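Side-chain contact in RNA-binding protein 12 (Homo sapiens, PDB 2EK1), which probably binds RNA, using an RNA recognition motif domain: residues 62-67 / 71-76. Residues are numbered along the deposited sequence; the frame is centred on the assembly and turned at random.
Sequences VAFESR and TAAVID
Phe64 and Ala73 meet where strand 59-64 leads into helix 67-77 in the beta-alpha-beta-beta-alpha-beta fold of the RNA recognition motif. The ring's far end does the touching: CZ of Phe64 lies 3.6 Å from the methyl CB of Ala73, and CE1 of Phe64 follows at 3.8 Å from the same CB. That methyl points toward the strand and meets the end of the ring obliquely. CG of Phe64 stands anti to its own carbonyl carbon (chi1 -61°), which carries the ring across from the end of strand 59-64 to the buried side of helix 67-77.

At the helix start the contact becomes polar. The carbonyl O of Arg67 accepts the first-turn bond from Thr71 N at 2.9 Å, nearly straight at the hydrogen (171°). Thr71 OG1 adds a weak, longer bond to the same Arg67 O, at 3.3 Å; chi1 of -68° sets the hydroxyl beside its own backbone N, on the side of the Arg67 carbonyl, with CG2 anti to that N.

Further out, Val41 and Ile18 also pack against Phe64, joining the ring to the hydrophobic core between sheet and helix. Backbone hydrogen bonds between Phe64 and Thr16 tie this strand end to strand 16-21, and the hydroxyl of Thr16 bonds to the carbonyl of Ser66. Between strand and helix, Ser66 occupies the N-cap position: its OG caps a backbone N in the first turn and is also hydrogen-bonded to Glu69 OE2.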
loop_
_atom_site.group_PDB
_atom_site.type_symbol
_atom_site.label_atom_id
_atom_site.label_comp_id
_atom_site.label_asym_id
_atom_site.label_seq_id
_atom_site.Cartn_x
_atom_site.Cartn_y
_atom_site.Cartn_z
ATOM N N VAL A 62 1.805 -1.858 -6.085
ATOM C CA VAL A 62 0.945 -2.422 -7.094
ATOM C C VAL A 62 1.523 -3.850 -7.383
ATOM O O VAL A 62 2.751 -4.094 -7.269
ATOM C CB VAL A 62 1.038 -1.433 -8.277
ATOM C CG1 VAL A 62 1.490 -2.065 -9.483
ATOM C CG2 VAL A 62 -0.204 -0.579 -8.395
ATOM N N ALA A 63 0.652 -4.791 -7.716
ATOM C CA ALA A 63 1.137 -6.170 -7.919
ATOM C C ALA A 63 0.796 -6.750 -9.280
ATOM O O ALA A 63 -0.115 -6.345 -9.900
ATOM C CB ALA A 63 0.628 -7.086 -6.830
ATOM N N PHE A 64 1.578 -7.747 -9.677
ATOM C CA PHE A 64 1.443 -8.405 -10.948
ATOM C C PHE A 64 1.452 -9.898 -10.615
ATOM O O PHE A 64 2.036 -10.349 -9.575
ATOM C CB PHE A 64 2.679 -8.073 -11.827
ATOM C CG PHE A 64 2.833 -6.612 -12.116
ATOM C CD1 PHE A 64 2.303 -6.050 -13.291
ATOM C CD2 PHE A 64 3.435 -5.794 -11.218
ATOM C CE1 PHE A 64 2.395 -4.705 -13.548
ATOM C CE2 PHE A 64 3.523 -4.398 -11.493
ATOM C CZ PHE A 64 3.006 -3.870 -12.653
ATOM N N GLU A 65 0.846 -10.628 -11.527
ATOM C CA GLU A 65 0.722 -12.061 -11.420
ATOM C C GLU A 65 2.002 -12.825 -11.353
ATOM O O GLU A 65 2.073 -13.814 -10.693
ATOM C CB GLU A 65 -0.154 -12.632 -12.552
ATOM C CG GLU A 65 -1.627 -12.099 -12.553
ATOM C CD GLU A 65 -2.419 -12.418 -11.291
ATOM O OE1 GLU A 65 -3.686 -12.290 -11.287
ATOM O OE2 GLU A 65 -1.795 -12.796 -10.259
ATOM N N SER A 66 3.021 -12.367 -12.023
ATOM C CA SER A 66 4.297 -13.080 -11.987
ATOM C C SER A 66 5.481 -12.120 -11.737
ATOM O O SER A 66 5.347 -10.874 -11.900
ATOM C CB SER A 66 4.512 -13.780 -13.327
ATOM O OG SER A 66 4.564 -12.810 -14.356
ATOM N N ARG A 67 6.640 -12.684 -11.335
ATOM C CA ARG A 67 7.822 -11.848 -11.145
ATOM C C ARG A 67 8.257 -11.292 -12.499
ATOM O O ARG A 67 8.600 -10.080 -12.582
ATOM C CB ARG A 67 9.001 -12.632 -10.545
ATOM C CG ARG A 67 10.150 -11.758 -10.087
ATOM C CD ARG A 67 11.223 -12.582 -9.391
ATOM N NE ARG A 67 12.201 -11.787 -8.631
ATOM C CZ ARG A 67 11.964 -11.232 -7.427
ATOM N NH1 ARG A 67 10.771 -11.388 -6.851
ATOM N NH2 ARG A 67 12.926 -10.552 -6.775
ATOM N N THR A 71 8.868 -7.260 -13.359
ATOM C CA THR A 71 10.129 -6.827 -13.941
ATOM C C THR A 71 9.997 -6.089 -15.242
ATOM O O THR A 71 10.613 -5.039 -15.386
ATOM C CB THR A 71 11.076 -8.046 -14.089
ATOM O OG1 THR A 71 11.444 -8.462 -12.767
ATOM C CG2 THR A 71 12.310 -7.677 -14.816
ATOM N N ALA A 72 9.185 -6.614 -16.180
ATOM C CA ALA A 72 8.963 -5.963 -17.425
ATOM C C ALA A 72 8.305 -4.622 -17.234
ATOM O O ALA A 72 8.678 -3.648 -17.917
ATOM C CB ALA A 72 8.086 -6.787 -18.359
ATOM N N ALA A 73 7.266 -4.536 -16.362
ATOM C CA ALA A 73 6.686 -3.186 -16.158
ATOM C C ALA A 73 7.723 -2.204 -15.670
ATOM O O ALA A 73 7.791 -1.066 -16.154
ATOM C CB ALA A 73 5.492 -3.202 -15.149
ATOM N N VAL A 74 8.516 -2.617 -14.695
ATOM C CA VAL A 74 9.498 -1.732 -14.151
ATOM C C VAL A 74 10.480 -1.256 -15.207
ATOM O O VAL A 74 10.830 -0.062 -15.255
ATOM C CB VAL A 74 10.145 -2.406 -12.951
ATOM C CG1 VAL A 74 11.371 -1.663 -12.455
ATOM C CG2 VAL A 74 9.035 -2.507 -11.865
ATOM N N ILE A 75 10.904 -2.161 -16.091
ATOM C CA ILE A 75 11.794 -1.726 -17.135
ATOM C C ILE A 75 11.197 -0.784 -18.141
ATOM O O ILE A 75 11.719 0.295 -18.376
ATOM C CB ILE A 75 12.401 -2.938 -17.912
ATOM C CG1 ILE A 75 13.304 -3.715 -16.934
ATOM C CG2 ILE A 75 13.160 -2.391 -19.151
ATOM C CD1 ILE A 75 13.838 -5.067 -17.489
ATOM N N ASP A 76 10.036 -1.149 -18.669
ATOM C CA ASP A 76 9.435 -0.399 -19.745
ATOM C C ASP A 76 8.731 0.871 -19.347
ATOM O O ASP A 76 8.697 1.784 -20.176
ATOM C CB ASP A 76 8.423 -1.270 -20.524
ATOM C CG ASP A 76 9.087 -2.466 -21.241
ATOM O OD1 ASP A 76 8.333 -3.391 -21.594
ATOM O OD2 ASP A 76 10.335 -2.465 -21.432
#